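Long-range contacts in Glyoxalase/bleomycin resisance protein/dioxygenase (Streptomyces sp. CB03234, PDB 5UJP), which belongs to the vicinal oxygen chelate (glyoxalase/bleomycin resistance/dioxygenase) superfamily, can bind riboflavin and calcium, and is tentatively assigned dioxygenase activity: residues 16-20 against 102-108; 35-39 against 51-55. All coordinates share one frame. Residue numbers count along the deposited sequence, not the author numbering.

Contact 1 (16-20 against 102-108); sequences KDFYV and FSDPDGN
Residues 16-20 form a piece of helix, closed by the bond from Val20 N to Lys16 O (2.9 Å) and widened to a pi-type turn at 17-20. Facing it, residues 102-108 leave a strand at Ser103 and reverse through a type I beta turn from Asp104 to Gly107. The CA atoms of Phe18 and Asp104 come closest, 7.1 Å apart. Phe18, with chi1 in t, drives its ring at the start of the turn: Pro105 CD lies over one ring face, 3.7 Å from the centroid, and Asp104 CA over the same face at 4.0 Å, both CH-pi contacts. Phe18 CE2 also reaches Phe102 CE2 at 4.0 Å. Next, Tyr19 (chi1 m) sets off sideways, yet its hydroxyl donates a 2.7 Å hydrogen bond from OH to Asp104 OD2. With chi1 in p, the Asp104 carboxylate lies beside its own turn: Asp104 OD1 accepts Asn108 N (2.9 Å), with weak bonds from Asp106 N and Gly107 N, while Asp104 OD2 also accepts Asn108 ND2 (2.8 Å). One carboxylate thus pins the turn and ties it to the helix. Gly107 (phi 107°) needs to be glycine. This buried contact joins helix 12-23 of the first βαβββ module of the vicinal oxygen chelate fold to the 97-103/109-113 hairpin of the second; Ile110 touches both Tyr19 and Phe102, and Val86 closes over Phe18 and Phe102.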
ATOM      1  N   LYS A  16     -12.904   4.337 -11.404  1.00 21.57           N
ATOM      2  CA  LYS A  16     -12.105   4.828 -12.528  1.00 22.32           C
ATOM      3  C   LYS A  16     -12.352   6.311 -12.801  1.00 24.01           C
ATOM      4  O   LYS A  16     -11.399   7.088 -13.004  1.00 23.21           O
ATOM      5  CB  LYS A  16     -12.411   4.023 -13.779  1.00 22.34           C
ATOM      6  CG  LYS A  16     -11.621   4.419 -14.990  1.00 22.77           C
ATOM      7  CD  LYS A  16     -11.937   3.493 -16.168  1.00 24.84           C
ATOM      8  CE  LYS A  16     -11.073   3.779 -17.395  1.00 25.74           C
ATOM      9  NZ  LYS A  16     -11.514   2.965 -18.605  1.00 27.42           N
ATOM     10  N   ASP A  17     -13.625   6.721 -12.846  1.00 24.94           N
ATOM     11  CA  ASP A  17     -13.943   8.142 -13.014  1.00 25.55           C
ATOM     12  C   ASP A  17     -13.208   8.976 -11.976  1.00 24.18           C
ATOM     13  O   ASP A  17     -12.620  10.013 -12.290  1.00 25.40           O
ATOM     14  CB  ASP A  17     -15.439   8.379 -12.815  1.00 28.91           C
ATOM     15  CG  ASP A  17     -16.308   7.802 -13.930  1.00 32.86           C
ATOM     16  OD1 ASP A  17     -15.830   7.522 -15.051  1.00 36.23           O
ATOM     17  OD2 ASP A  17     -17.503   7.620 -13.644  1.00 34.06           O
ATOM     18  N   PHE A  18     -13.266   8.554 -10.710  1.00 21.55           N
ATOM     19  CA  PHE A  18     -12.665   9.345  -9.636  1.00 21.75           C
ATOM     20  C   PHE A  18     -11.147   9.411  -9.762  1.00 20.84           C
ATOM     21  O   PHE A  18     -10.562  10.506  -9.771  1.00 21.83           O
ATOM     22  CB  PHE A  18     -13.065   8.789  -8.275  1.00 21.00           C
ATOM     23  CG  PHE A  18     -12.501   9.589  -7.119  1.00 21.62           C
ATOM     24  CD1 PHE A  18     -13.099  10.784  -6.751  1.00 22.73           C
ATOM     25  CD2 PHE A  18     -11.372   9.153  -6.423  1.00 21.55           C
ATOM     26  CE1 PHE A  18     -12.561  11.530  -5.707  1.00 23.64           C
ATOM     27  CE2 PHE A  18     -10.850   9.890  -5.378  1.00 21.31           C
ATOM     28  CZ  PHE A  18     -11.458  11.077  -5.014  1.00 23.04           C
ATOM     29  N   TYR A  19     -10.476   8.250  -9.838  1.00 19.66           N
ATOM     30  CA  TYR A  19      -9.012   8.267  -9.766  1.00 20.76           C
ATOM     31  C   TYR A  19      -8.396   8.810 -11.046  1.00 20.54           C
ATOM     32  O   TYR A  19      -7.397   9.526 -10.989  1.00 20.77           O
ATOM     33  CB  TYR A  19      -8.429   6.879  -9.449  1.00 21.03           C
ATOM     34  CG  TYR A  19      -8.624   6.527  -7.995  1.00 18.82           C
ATOM     35  CD1 TYR A  19      -7.657   6.874  -7.031  1.00 20.15           C
ATOM     36  CD2 TYR A  19      -9.756   5.843  -7.576  1.00 19.74           C
ATOM     37  CE1 TYR A  19      -7.827   6.585  -5.723  1.00 19.72           C
ATOM     38  CE2 TYR A  19      -9.940   5.526  -6.216  1.00 18.21           C
ATOM     39  CZ  TYR A  19      -8.971   5.899  -5.298  1.00 18.88           C
ATOM     40  OH  TYR A  19      -9.134   5.601  -3.933  1.00 19.86           O
ATOM     41  N   VAL A  20      -8.931   8.434 -12.195  1.00 20.64           N
ATOM     42  CA  VAL A  20      -8.325   8.863 -13.446  1.00 21.44           C
ATOM     43  C   VAL A  20      -8.774  10.271 -13.810  1.00 25.42           C
ATOM     44  O   VAL A  20      -7.952  11.163 -14.087  1.00 26.01           O
ATOM     45  CB  VAL A  20      -8.637   7.851 -14.567  1.00 22.91           C
ATOM     46  CG1 VAL A  20      -8.009   8.317 -15.899  1.00 26.72           C
ATOM     47  CG2 VAL A  20      -8.157   6.446 -14.190  1.00 24.34           C
ATOM     48  N   PHE A 102      -7.374  12.981   1.395  1.00 18.64           N
ATOM     49  CA  PHE A 102      -8.657  13.100   0.759  1.00 20.81           C
ATOM     50  C   PHE A 102      -9.311  11.726   0.663  1.00 18.65           C
ATOM     51  O   PHE A 102      -8.657  10.685   0.791  1.00 19.55           O
ATOM     52  CB  PHE A 102      -8.554  13.746  -0.623  1.00 22.21           C
ATOM     53  CG  PHE A 102      -7.752  12.950  -1.654  1.00 21.67           C
ATOM     54  CD1 PHE A 102      -6.378  13.098  -1.772  1.00 22.62           C
ATOM     55  CD2 PHE A 102      -8.417  12.119  -2.579  1.00 21.17           C
ATOM     56  CE1 PHE A 102      -5.660  12.417  -2.745  1.00 23.83           C
ATOM     57  CE2 PHE A 102      -7.704  11.432  -3.547  1.00 23.12           C
ATOM     58  CZ  PHE A 102      -6.304  11.557  -3.619  1.00 23.56           C
ATOM     59  N   SER A 103     -10.616  11.724   0.469  1.00 19.84           N
ATOM     60  CA  SER A 103     -11.395  10.502   0.464  1.00 20.89           C
ATOM     61  C   SER A 103     -11.940  10.247  -0.933  1.00 20.17           C
ATOM     62  O   SER A 103     -12.311  11.191  -1.648  1.00 20.80           O
ATOM     63  CB  SER A 103     -12.588  10.635   1.423  1.00 27.18           C
ATOM     64  OG  SER A 103     -12.189  10.567   2.783  1.00 34.46           O
ATOM     65  N   ASP A 104     -11.999   8.970  -1.312  1.00 18.92           N
ATOM     66  CA  ASP A 104     -12.649   8.575  -2.550  1.00 20.50           C
ATOM     67  C   ASP A 104     -14.141   8.354  -2.305  1.00 23.17           C
ATOM     68  O   ASP A 104     -14.617   8.483  -1.166  1.00 22.69           O
ATOM     69  CB  ASP A 104     -11.868   7.393  -3.182  1.00 18.81           C
ATOM     70  CG  ASP A 104     -12.213   6.041  -2.629  1.00 19.68           C
ATOM     71  OD1 ASP A 104     -12.993   5.923  -1.674  1.00 19.01           O
ATOM     72  OD2 ASP A 104     -11.644   5.039  -3.153  1.00 20.13           O
ATOM     73  N   PRO A 105     -14.910   8.053  -3.352  1.00 25.06           N
ATOM     74  CA  PRO A 105     -16.365   7.858  -3.168  1.00 26.87           C
ATOM     75  C   PRO A 105     -16.760   6.835  -2.123  1.00 26.97           C
ATOM     76  O   PRO A 105     -17.807   6.995  -1.475  1.00 26.75           O
ATOM     77  CB  PRO A 105     -16.824   7.385  -4.547  1.00 28.71           C
ATOM     78  CG  PRO A 105     -15.937   8.152  -5.493  1.00 28.74           C
ATOM     79  CD  PRO A 105     -14.562   8.071  -4.790  1.00 25.95           C
ATOM     80  N   ASP A 106     -15.958   5.789  -1.930  1.00 23.45           N
ATOM     81  CA  ASP A 106     -16.327   4.769  -0.957  1.00 23.80           C
ATOM     82  C   ASP A 106     -15.853   5.108   0.440  1.00 20.88           C
ATOM     83  O   ASP A 106     -16.257   4.430   1.394  1.00 23.28           O
ATOM     84  CB  ASP A 106     -15.733   3.412  -1.313  1.00 24.16           C
ATOM     85  CG  ASP A 106     -16.394   2.780  -2.496  1.00 25.38           C
ATOM     86  OD1 ASP A 106     -17.625   2.581  -2.428  1.00 28.43           O
ATOM     87  OD2 ASP A 106     -15.689   2.527  -3.499  1.00 25.05           O
ATOM     88  N   GLY A 107     -14.955   6.098   0.571  1.00 20.18           N
ATOM     89  CA  GLY A 107     -14.395   6.424   1.863  1.00 20.56           C
ATOM     90  C   GLY A 107     -12.956   6.010   2.071  1.00 18.20           C
ATOM     91  O   GLY A 107     -12.411   6.274   3.147  1.00 19.46           O
ATOM     92  N   ASN A 108     -12.314   5.397   1.075  1.00 17.49           N
ATOM     93  CA  ASN A 108     -10.877   5.134   1.199  1.00 16.24           C
ATOM     94  C   ASN A 108     -10.145   6.454   1.337  1.00 17.20           C
ATOM     95  O   ASN A 108     -10.447   7.411   0.626  1.00 18.10           O
ATOM     96  CB  ASN A 108     -10.363   4.424  -0.059  1.00 16.52           C
ATOM     97  CG  ASN A 108     -10.947   3.060  -0.240  1.00 16.63           C
ATOM     98  OD1 ASN A 108     -10.790   2.202   0.651  1.00 18.88           O
ATOM     99  ND2 ASN A 108     -11.580   2.813  -1.390  1.00 18.29           N
TER

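Contact 2 (35-39 against 51-55)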
ATOM      1  N   HIS A  35      -8.778 -12.290 -11.095  1.00 28.92           N
ATOM      2  CA  HIS A  35      -9.829 -12.243 -10.089  1.00 26.31           C
ATOM      3  C   HIS A  35     -10.969 -11.314 -10.461  1.00 27.49           C
ATOM      4  O   HIS A  35     -11.972 -11.265  -9.750  1.00 27.66           O
ATOM      5  CB  HIS A  35      -9.258 -11.823  -8.735  1.00 26.73           C
ATOM      6  CG  HIS A  35      -8.256 -12.785  -8.193  1.00 29.20           C
ATOM      7  ND1 HIS A  35      -8.619 -13.879  -7.448  1.00 28.63           N
ATOM      8  CD2 HIS A  35      -6.907 -12.846  -8.315  1.00 31.47           C
ATOM      9  CE1 HIS A  35      -7.540 -14.564  -7.113  1.00 29.66           C
ATOM     10  NE2 HIS A  35      -6.491 -13.986  -7.661  1.00 31.23           N
ATOM     11  N   GLY A  36     -10.851 -10.609 -11.571  1.00 24.66           N
ATOM     12  CA  GLY A  36     -11.821  -9.588 -11.898  1.00 25.13           C
ATOM     13  C   GLY A  36     -11.203  -8.596 -12.864  1.00 24.85           C
ATOM     14  O   GLY A  36     -10.138  -8.835 -13.418  1.00 27.14           O
ATOM     15  N   ARG A  37     -11.888  -7.479 -13.021  1.00 24.33           N
ATOM     16  CA  ARG A  37     -11.389  -6.390 -13.854  1.00 24.49           C
ATOM     17  C   ARG A  37     -10.134  -5.790 -13.232  1.00 22.81           C
ATOM     18  O   ARG A  37     -10.173  -5.314 -12.093  1.00 24.91           O
ATOM     19  CB  ARG A  37     -12.495  -5.353 -13.976  1.00 24.54           C
ATOM     20  CG  ARG A  37     -12.126  -4.134 -14.782  1.00 25.34           C
ATOM     21  CD  ARG A  37     -13.317  -3.154 -14.801  1.00 23.59           C
ATOM     22  NE  ARG A  37     -13.037  -1.938 -15.541  1.00 24.82           N
ATOM     23  CZ  ARG A  37     -13.910  -0.950 -15.655  1.00 25.82           C
ATOM     24  NH1 ARG A  37     -15.110  -1.051 -15.081  1.00 27.07           N
ATOM     25  NH2 ARG A  37     -13.598   0.138 -16.336  1.00 26.63           N
ATOM     26  N   TRP A  38      -9.014  -5.848 -13.964  1.00 22.07           N
ATOM     27  CA  TRP A  38      -7.745  -5.306 -13.490  1.00 22.00           C
ATOM     28  C   TRP A  38      -7.671  -3.849 -13.933  1.00 22.92           C
ATOM     29  O   TRP A  38      -7.492  -3.559 -15.124  1.00 23.84           O
ATOM     30  CB  TRP A  38      -6.557  -6.123 -14.021  1.00 23.21           C
ATOM     31  CG  TRP A  38      -5.222  -5.603 -13.516  1.00 24.25           C
ATOM     32  CD1 TRP A  38      -4.431  -4.618 -14.082  1.00 25.71           C
ATOM     33  CD2 TRP A  38      -4.551  -5.997 -12.300  1.00 26.04           C
ATOM     34  NE1 TRP A  38      -3.295  -4.431 -13.318  1.00 25.99           N
ATOM     35  CE2 TRP A  38      -3.357  -5.241 -12.211  1.00 26.58           C
ATOM     36  CE3 TRP A  38      -4.845  -6.913 -11.286  1.00 27.38           C
ATOM     37  CZ2 TRP A  38      -2.460  -5.386 -11.152  1.00 28.68           C
ATOM     38  CZ3 TRP A  38      -3.943  -7.073 -10.249  1.00 26.53           C
ATOM     39  CH2 TRP A  38      -2.768  -6.294 -10.184  1.00 28.73           C
ATOM     40  N   LEU A  39      -7.816  -2.942 -12.973  1.00 21.68           N
ATOM     41  CA  LEU A  39      -7.933  -1.506 -13.219  1.00 20.42           C
ATOM     42  C   LEU A  39      -6.828  -0.852 -12.399  1.00 21.36           C
ATOM     43  O   LEU A  39      -6.909  -0.815 -11.164  1.00 21.08           O
ATOM     44  CB  LEU A  39      -9.317  -1.043 -12.767  1.00 23.31           C
ATOM     45  CG  LEU A  39      -9.611   0.461 -12.889  1.00 22.85           C
ATOM     46  CD1 LEU A  39      -9.384   1.003 -14.320  1.00 25.23           C
ATOM     47  CD2 LEU A  39     -11.046   0.751 -12.375  1.00 22.94           C
ATOM     48  N   VAL A  51      -4.277  -0.465  -7.644  1.00 18.02           N
ATOM     49  CA  VAL A  51      -5.212  -1.294  -8.377  1.00 17.57           C
ATOM     50  C   VAL A  51      -6.544  -1.187  -7.662  1.00 18.13           C
ATOM     51  O   VAL A  51      -6.639  -1.401  -6.444  1.00 19.92           O
ATOM     52  CB  VAL A  51      -4.733  -2.751  -8.472  1.00 21.72           C
ATOM     53  CG1 VAL A  51      -5.633  -3.537  -9.436  1.00 24.71           C
ATOM     54  CG2 VAL A  51      -3.300  -2.781  -8.936  1.00 25.16           C
ATOM     55  N   LEU A  52      -7.596  -0.904  -8.427  1.00 18.34           N
ATOM     56  CA  LEU A  52      -8.894  -0.585  -7.860  1.00 18.27           C
ATOM     57  C   LEU A  52      -9.717  -1.861  -7.933  1.00 19.99           C
ATOM     58  O   LEU A  52     -10.237  -2.213  -8.998  1.00 21.20           O
ATOM     59  CB  LEU A  52      -9.538   0.555  -8.658  1.00 19.64           C
ATOM     60  CG  LEU A  52      -8.640   1.785  -8.837  1.00 19.58           C
ATOM     61  CD1 LEU A  52      -9.361   2.879  -9.661  1.00 20.97           C
ATOM     62  CD2 LEU A  52      -8.192   2.380  -7.481  1.00 20.54           C
ATOM     63  N   VAL A  53      -9.827  -2.561  -6.800  1.00 20.02           N
ATOM     64  CA  VAL A  53     -10.270  -3.949  -6.772  1.00 21.77           C
ATOM     65  C   VAL A  53     -11.591  -4.090  -6.018  1.00 20.97           C
ATOM     66  O   VAL A  53     -11.970  -3.280  -5.173  1.00 22.84           O
ATOM     67  CB  VAL A  53      -9.226  -4.921  -6.177  1.00 21.22           C
ATOM     68  CG1 VAL A  53      -7.848  -4.725  -6.818  1.00 23.63           C
ATOM     69  CG2 VAL A  53      -9.124  -4.748  -4.653  1.00 24.25           C
ATOM     70  N   ASP A  54     -12.281  -5.197  -6.297  1.00 22.56           N
ATOM     71  CA  ASP A  54     -13.509  -5.477  -5.570  1.00 23.10           C
ATOM     72  C   ASP A  54     -13.601  -6.913  -5.086  1.00 24.00           C
ATOM     73  O   ASP A  54     -14.706  -7.360  -4.737  1.00 27.70           O
ATOM     74  CB  ASP A  54     -14.766  -5.036  -6.352  1.00 24.15           C
ATOM     75  CG  ASP A  54     -14.919  -5.777  -7.684  1.00 26.28           C
ATOM     76  OD1 ASP A  54     -14.037  -6.575  -8.048  1.00 28.57           O
ATOM     77  OD2 ASP A  54     -15.924  -5.529  -8.402  1.00 29.03           O
ATOM     78  N   TRP A  55     -12.480  -7.639  -5.054  1.00 26.02           N
ATOM     79  CA  TRP A  55     -12.491  -9.079  -4.812  1.00 27.46           C
ATOM     80  C   TRP A  55     -11.775  -9.535  -3.537  1.00 28.20           C
ATOM     81  O   TRP A  55     -11.561 -10.738  -3.368  1.00 31.17           O
ATOM     82  CB  TRP A  55     -11.913  -9.822  -6.020  1.00 27.42           C
ATOM     83  CG  TRP A  55     -10.537  -9.376  -6.415  1.00 28.41           C
ATOM     84  CD1 TRP A  55      -9.346  -9.725  -5.830  1.00 28.23           C
ATOM     85  CD2 TRP A  55     -10.213  -8.560  -7.543  1.00 26.36           C
ATOM     86  NE1 TRP A  55      -8.289  -9.112  -6.510  1.00 26.90           N
ATOM     87  CE2 TRP A  55      -8.806  -8.402  -7.567  1.00 27.80           C
ATOM     88  CE3 TRP A  55     -10.984  -7.928  -8.532  1.00 26.85           C
ATOM     89  CZ2 TRP A  55      -8.156  -7.660  -8.552  1.00 28.07           C
ATOM     90  CZ3 TRP A  55     -10.338  -7.183  -9.488  1.00 27.61           C
ATOM     91  CH2 TRP A  55      -8.939  -7.039  -9.485  1.00 28.33           C
TER
HETATM   92  O   HOH W   1     -13.807  -6.970 -10.957  1.00 30.65           O
HETATM   93  O   HOH W   2      -8.698  -4.010 -10.461  1.00 36.04           O
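The hairpin of strands 37-42 and 48-53 opens here, at its open end in the first βαβββ module. Leu52 N still donates to Leu39 O at 2.8 Å, and Val51 CA adds a CA-H...O contact to that same Leu39 O at 3.3 Å; the short strand axes, 5.8 Å apart at closest approach, run antiparallel with a marked twist (146°). Water 2 fills the gap, bridging Arg37 O (2.6 Å), Leu39 N (2.9 Å) and Leu52 O (2.8 Å) in place of a direct bond between Leu39 N and Leu52 O. Farther out, water 1 joins Arg37 N to Asp54 OD1, 2.9 Å from each. The main bump is the Trp55 indole, which slides under the backbone of His35 and Gly36. His35 CB sits almost exactly over its five-membered ring, 3.4 Å from the centroid, and Arg37 O meets the ring edge at Trp55 CZ3, 3.2 Å away. Gly36 makes the hollow: a CB would clash with Trp55 CE3, and the backbone angles demand glycine anyway. A second indole, Trp38, brings CE3 to the edge of Trp55, 4.4 Å from Trp55 CZ2, while Val51 CG1 lies squarely over the Trp38 six-membered ring, 3.7 Å from its centroid. Leu39 CD2 and Leu52 CD1 touch at 3.8 Å. Strand 26-30 lies beside 37-42 and strand 3-8 beside 48-53; helix 12-23 packs on Leu39 and Leu52, and its Gln12 hydrogen-bonds Arg37 O and Leu52 O.

How the contacts relate
Helix 12-23 connects the two contacts, whose centres lie about 14 Å apart. Tyr19 CD2 packs on Leu52 CD1 at 3.6 Å, and Lys16, though idle in contact 1, packs its CB against Leu39 CD2 (3.8 Å) and its CD against Arg37 NH2 (3.7 Å); Arg37 NH2 and Lys16 NZ both form salt bridges with Asp30 OD2. Contact 2 lies within the first βαβββ half, whereas contact 1, which encloses it along the chain, joins that half's helix to the second. No flavin is bound in this model, but the Trp38 side chain is about 4 Å from that of riboflavin-binding Gln31; Phe102 is about 10 Å from Gln99, side chain to side chain. The calcium ion is about 13 Å from the Val51 side chain.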